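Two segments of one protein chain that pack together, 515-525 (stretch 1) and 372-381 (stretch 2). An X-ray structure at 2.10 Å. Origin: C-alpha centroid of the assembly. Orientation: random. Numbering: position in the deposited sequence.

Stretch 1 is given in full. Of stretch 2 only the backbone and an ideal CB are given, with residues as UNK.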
# COMPACT_ATOMS: atom_id res chain seq x y z
N GLY B 515 -6.13 -12.20 -9.64
CA GLY B 515 -6.04 -13.64 -9.37
C GLY B 515 -6.20 -14.40 -10.68
O GLY B 515 -6.70 -13.86 -11.68
N PRO B 516 -5.77 -15.66 -10.71
CA PRO B 516 -5.68 -16.32 -12.02
C PRO B 516 -7.00 -17.01 -12.38
O PRO B 516 -8.07 -16.71 -11.79
CB PRO B 516 -4.54 -17.36 -11.82
CG PRO B 516 -4.82 -17.83 -10.37
CD PRO B 516 -5.18 -16.49 -9.62
N ARG B 517 -6.92 -17.91 -13.35
CA ARG B 517 -8.08 -18.68 -13.82
C ARG B 517 -8.56 -19.66 -12.78
O ARG B 517 -7.80 -20.03 -11.89
CB ARG B 517 -7.75 -19.41 -15.09
CG ARG B 517 -7.72 -18.52 -16.33
CD ARG B 517 -6.82 -19.11 -17.47
NE ARG B 517 -6.93 -18.33 -18.74
CZ ARG B 517 -6.37 -17.13 -18.96
NH1 ARG B 517 -5.62 -16.55 -18.03
NH2 ARG B 517 -6.54 -16.49 -20.14
N ASP B 518 -9.83 -20.09 -12.93
CA ASP B 518 -10.47 -21.07 -12.06
C ASP B 518 -10.66 -22.37 -12.85
O ASP B 518 -10.07 -22.54 -13.92
CB ASP B 518 -11.83 -20.55 -11.51
CG ASP B 518 -12.87 -20.30 -12.62
OD1 ASP B 518 -12.73 -20.86 -13.74
OD2 ASP B 518 -13.78 -19.47 -12.41
N GLY B 519 -11.42 -23.32 -12.31
CA GLY B 519 -11.56 -24.65 -12.97
C GLY B 519 -12.30 -24.67 -14.29
O GLY B 519 -12.22 -25.66 -15.02
N ARG B 520 -13.05 -23.60 -14.59
CA ARG B 520 -13.82 -23.49 -15.84
C ARG B 520 -12.98 -22.72 -16.88
O ARG B 520 -13.51 -22.32 -17.91
CB ARG B 520 -15.18 -22.76 -15.61
CG ARG B 520 -16.25 -23.46 -14.68
CD ARG B 520 -15.66 -23.97 -13.28
NE ARG B 520 -16.14 -23.22 -12.09
CZ ARG B 520 -15.46 -22.95 -10.95
NH1 ARG B 520 -16.08 -22.19 -10.04
NH2 ARG B 520 -14.18 -23.37 -10.71
N GLY B 521 -11.70 -22.46 -16.57
CA GLY B 521 -10.88 -21.64 -17.45
C GLY B 521 -11.32 -20.15 -17.44
O GLY B 521 -10.90 -19.38 -18.31
N GLN B 522 -12.14 -19.74 -16.46
CA GLN B 522 -12.63 -18.36 -16.42
C GLN B 522 -11.52 -17.43 -15.88
O GLN B 522 -11.01 -17.62 -14.78
CB GLN B 522 -13.84 -18.28 -15.52
CG GLN B 522 -14.61 -17.02 -15.62
CD GLN B 522 -15.77 -16.94 -14.61
OE1 GLN B 522 -16.53 -15.96 -14.62
NE2 GLN B 522 -15.84 -17.88 -13.70
N ALA B 523 -11.15 -16.43 -16.67
CA ALA B 523 -10.04 -15.53 -16.39
C ALA B 523 -10.42 -14.53 -15.29
O ALA B 523 -11.61 -14.19 -15.15
CB ALA B 523 -9.63 -14.74 -17.72
N GLY B 524 -9.40 -14.00 -14.58
CA GLY B 524 -9.63 -12.90 -13.68
C GLY B 524 -9.64 -11.52 -14.37
O GLY B 524 -9.34 -11.43 -15.56
N ALA B 525 -9.94 -10.45 -13.60
CA ALA B 525 -10.11 -9.10 -14.18
C ALA B 525 -8.90 -8.64 -15.03
O ALA B 525 -9.09 -8.20 -16.17
CB ALA B 525 -10.46 -8.09 -13.15
N UNK B 372 -0.98 -24.73 -11.53
CA UNK B 372 -0.74 -23.48 -10.77
C UNK B 372 0.22 -22.56 -11.52
O UNK B 372 1.26 -23.01 -12.08
CB UNK B 372 -0.18 -23.79 -9.38
N UNK B 373 -0.12 -21.27 -11.58
CA UNK B 373 0.80 -20.32 -12.20
C UNK B 373 0.89 -18.98 -11.43
O UNK B 373 1.39 -17.95 -11.97
CB UNK B 373 0.36 -20.06 -13.64
N UNK B 374 0.43 -18.99 -10.16
CA UNK B 374 0.38 -17.81 -9.37
C UNK B 374 0.32 -18.11 -7.87
O UNK B 374 -0.25 -19.12 -7.45
CB UNK B 374 -0.82 -16.97 -9.80
N UNK B 375 0.83 -17.17 -7.06
CA UNK B 375 0.67 -17.22 -5.63
C UNK B 375 -0.65 -16.61 -5.22
O UNK B 375 -1.00 -16.72 -4.06
CB UNK B 375 1.83 -16.51 -4.93
N UNK B 376 -1.41 -16.05 -6.17
CA UNK B 376 -2.78 -15.57 -5.84
C UNK B 376 -3.78 -16.69 -5.90
O UNK B 376 -3.79 -17.45 -6.88
CB UNK B 376 -3.22 -14.45 -6.79
N UNK B 377 -4.61 -16.83 -4.85
CA UNK B 377 -5.87 -17.59 -4.97
C UNK B 377 -6.81 -16.91 -5.99
O UNK B 377 -6.61 -15.73 -6.34
CB UNK B 377 -6.56 -17.70 -3.61
N UNK B 378 -7.83 -17.66 -6.47
CA UNK B 378 -8.83 -17.13 -7.40
C UNK B 378 -10.21 -16.95 -6.77
O UNK B 378 -10.97 -17.92 -6.68
CB UNK B 378 -8.95 -18.06 -8.61
N UNK B 379 -10.53 -15.73 -6.29
CA UNK B 379 -11.80 -15.52 -5.60
C UNK B 379 -12.87 -15.41 -6.68
O UNK B 379 -12.65 -14.80 -7.73
CB UNK B 379 -11.77 -14.28 -4.71
N UNK B 380 -14.04 -15.96 -6.38
CA UNK B 380 -15.19 -15.89 -7.30
C UNK B 380 -16.42 -15.54 -6.46
O UNK B 380 -16.51 -15.92 -5.28
CB UNK B 380 -15.39 -17.20 -8.06
N UNK B 381 -17.39 -14.85 -7.06
CA UNK B 381 -18.62 -14.49 -6.36
C UNK B 381 -19.72 -15.29 -7.02
O UNK B 381 -20.01 -15.06 -8.21
CB UNK B 381 -18.90 -12.99 -6.41

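Position 372 directs its CA-to-CB bond away from stretch 1 and has nothing of it within reach, so the contact sets no preference; the residue is Gly-372.

At 373 the bond runs sideways and a short side chain would reach nothing. Farther out, stretch 1 offers the backbone N of Arg-517 and the ring of Pro-516, so a long, rigid side chain with an acceptor at its tip would suit, which tyrosine provides, its ring also able to pack on the proline. The residue is Tyr-373. With chi1 at 66° (p), its ring reaches across until Arg-517 N donates a hydrogen bond to Tyr-373 OH at 3.0 Å, while Pro-516 CB lies 3.3 Å from Tyr-373 CZ, a close apolar contact.

Position 374 points toward the ring of Pro-516, its ideal CB 4.1 Å from Pro-516 CG. A small residue such as alanine, serine or threonine fits. Ser-374 packs its CB there and uses its hydroxyl within its own stretch, where the backbone N of 376 donates to Ser-374 OG at 2.9 Å, linking the side chain to the backbone two residues on.

Position 375 points away, leaving the choice open to the rest of the structure; it is Trp-375.

At 376 the bond again points toward stretch 1, with Gly-515 CA 3.9 Å and Pro-516 CD 4.0 Å from the ideal CB. This apolar surface favours valine, leucine, isoleucine or methionine. Leu-376 covers it, CB against the proline and CD2 3.6 Å from Gly-515 N.

Position 377 points away, and a long or polar side chain would meet no obstacle from stretch 1. Lys-377 extends outward, while its carbonyl O approaches Gly-515 CA to 3.7 Å, an approach helped by the glycine's lack of a CB.

At 378 the strand begins, and the ideal CB is already 3.6 Å from Pro-516 O and 4.0 Å from Arg-517 O. Little room remains, so alanine or serine would suit. Ala-378 CB lies 3.5 Å from Pro-516 O and 4.1 Å from Pro-516 CD.

Position 379 points sideways and touches nothing across the contact; its phi of -79° permits proline, and Pro-379 it is.

Position 380 points toward a cluster of acceptors, the carboxylate of Asp-518 and the carbonyls of Pro-516 and Gln-522, all beyond a short side chain. A long cationic donor, lysine or better arginine, is called for. Arg-380 NE forms a salt bridge with Asp-518 OD2 at 2.9 Å, and its NH2 donates to Gln-522 O at 2.8 Å and Pro-516 O at 2.9 Å. All three acceptors lie near the guanidinium plane, where its hydrogens point.

Position 381 is out of reach, so stretch 1 imposes nothing; it is Trp-381.

Stretch 2 372-381: GYSWLKAPRW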
# COMPACT_ATOMS: atom_id res chain seq x y z
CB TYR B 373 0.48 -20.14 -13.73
CG TYR B 373 -0.88 -19.48 -14.09
CD1 TYR B 373 -1.96 -20.25 -14.54
CD2 TYR B 373 -1.05 -18.08 -13.99
CE1 TYR B 373 -3.19 -19.63 -14.91
CE2 TYR B 373 -2.24 -17.45 -14.34
CZ TYR B 373 -3.31 -18.26 -14.79
OH TYR B 373 -4.47 -17.66 -15.10
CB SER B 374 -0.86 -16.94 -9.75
OG SER B 374 -0.86 -15.67 -8.99
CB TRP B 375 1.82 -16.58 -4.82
CG TRP B 375 3.07 -17.44 -4.79
CD1 TRP B 375 4.27 -17.16 -5.38
CD2 TRP B 375 3.23 -18.66 -4.10
NE1 TRP B 375 5.18 -18.16 -5.13
CE2 TRP B 375 4.55 -19.13 -4.37
CE3 TRP B 375 2.36 -19.48 -3.35
CZ2 TRP B 375 5.05 -20.32 -3.83
CZ3 TRP B 375 2.88 -20.67 -2.78
CH2 TRP B 375 4.19 -21.09 -3.05
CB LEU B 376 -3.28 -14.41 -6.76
CG LEU B 376 -2.56 -13.04 -6.55
CD1 LEU B 376 -1.09 -13.10 -7.12
CD2 LEU B 376 -3.38 -12.03 -7.37
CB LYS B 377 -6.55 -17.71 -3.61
CG LYS B 377 -5.75 -18.53 -2.59
CD LYS B 377 -6.48 -18.57 -1.27
CE LYS B 377 -5.65 -19.36 -0.25
NZ LYS B 377 -6.26 -19.29 1.15
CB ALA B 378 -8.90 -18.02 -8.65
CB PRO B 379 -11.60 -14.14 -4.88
CG PRO B 379 -10.13 -14.02 -4.76
CD PRO B 379 -9.66 -14.56 -6.13
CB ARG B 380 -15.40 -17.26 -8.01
CG ARG B 380 -14.26 -17.68 -8.97
CD ARG B 380 -14.15 -16.70 -10.11
NE ARG B 380 -13.09 -17.04 -11.08
CZ ARG B 380 -11.85 -16.52 -11.09
NH1 ARG B 380 -11.45 -15.70 -10.12
NH2 ARG B 380 -10.99 -16.86 -12.04
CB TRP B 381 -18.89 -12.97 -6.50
CG TRP B 381 -20.13 -12.55 -5.71
CD1 TRP B 381 -20.22 -12.38 -4.34
CD2 TRP B 381 -21.45 -12.31 -6.22
NE1 TRP B 381 -21.50 -12.03 -4.00
CE2 TRP B 381 -22.28 -12.01 -5.12
CE3 TRP B 381 -22.01 -12.30 -7.51
CZ2 TRP B 381 -23.65 -11.68 -5.27
CZ3 TRP B 381 -23.39 -12.02 -7.67
CH2 TRP B 381 -24.20 -11.73 -6.53
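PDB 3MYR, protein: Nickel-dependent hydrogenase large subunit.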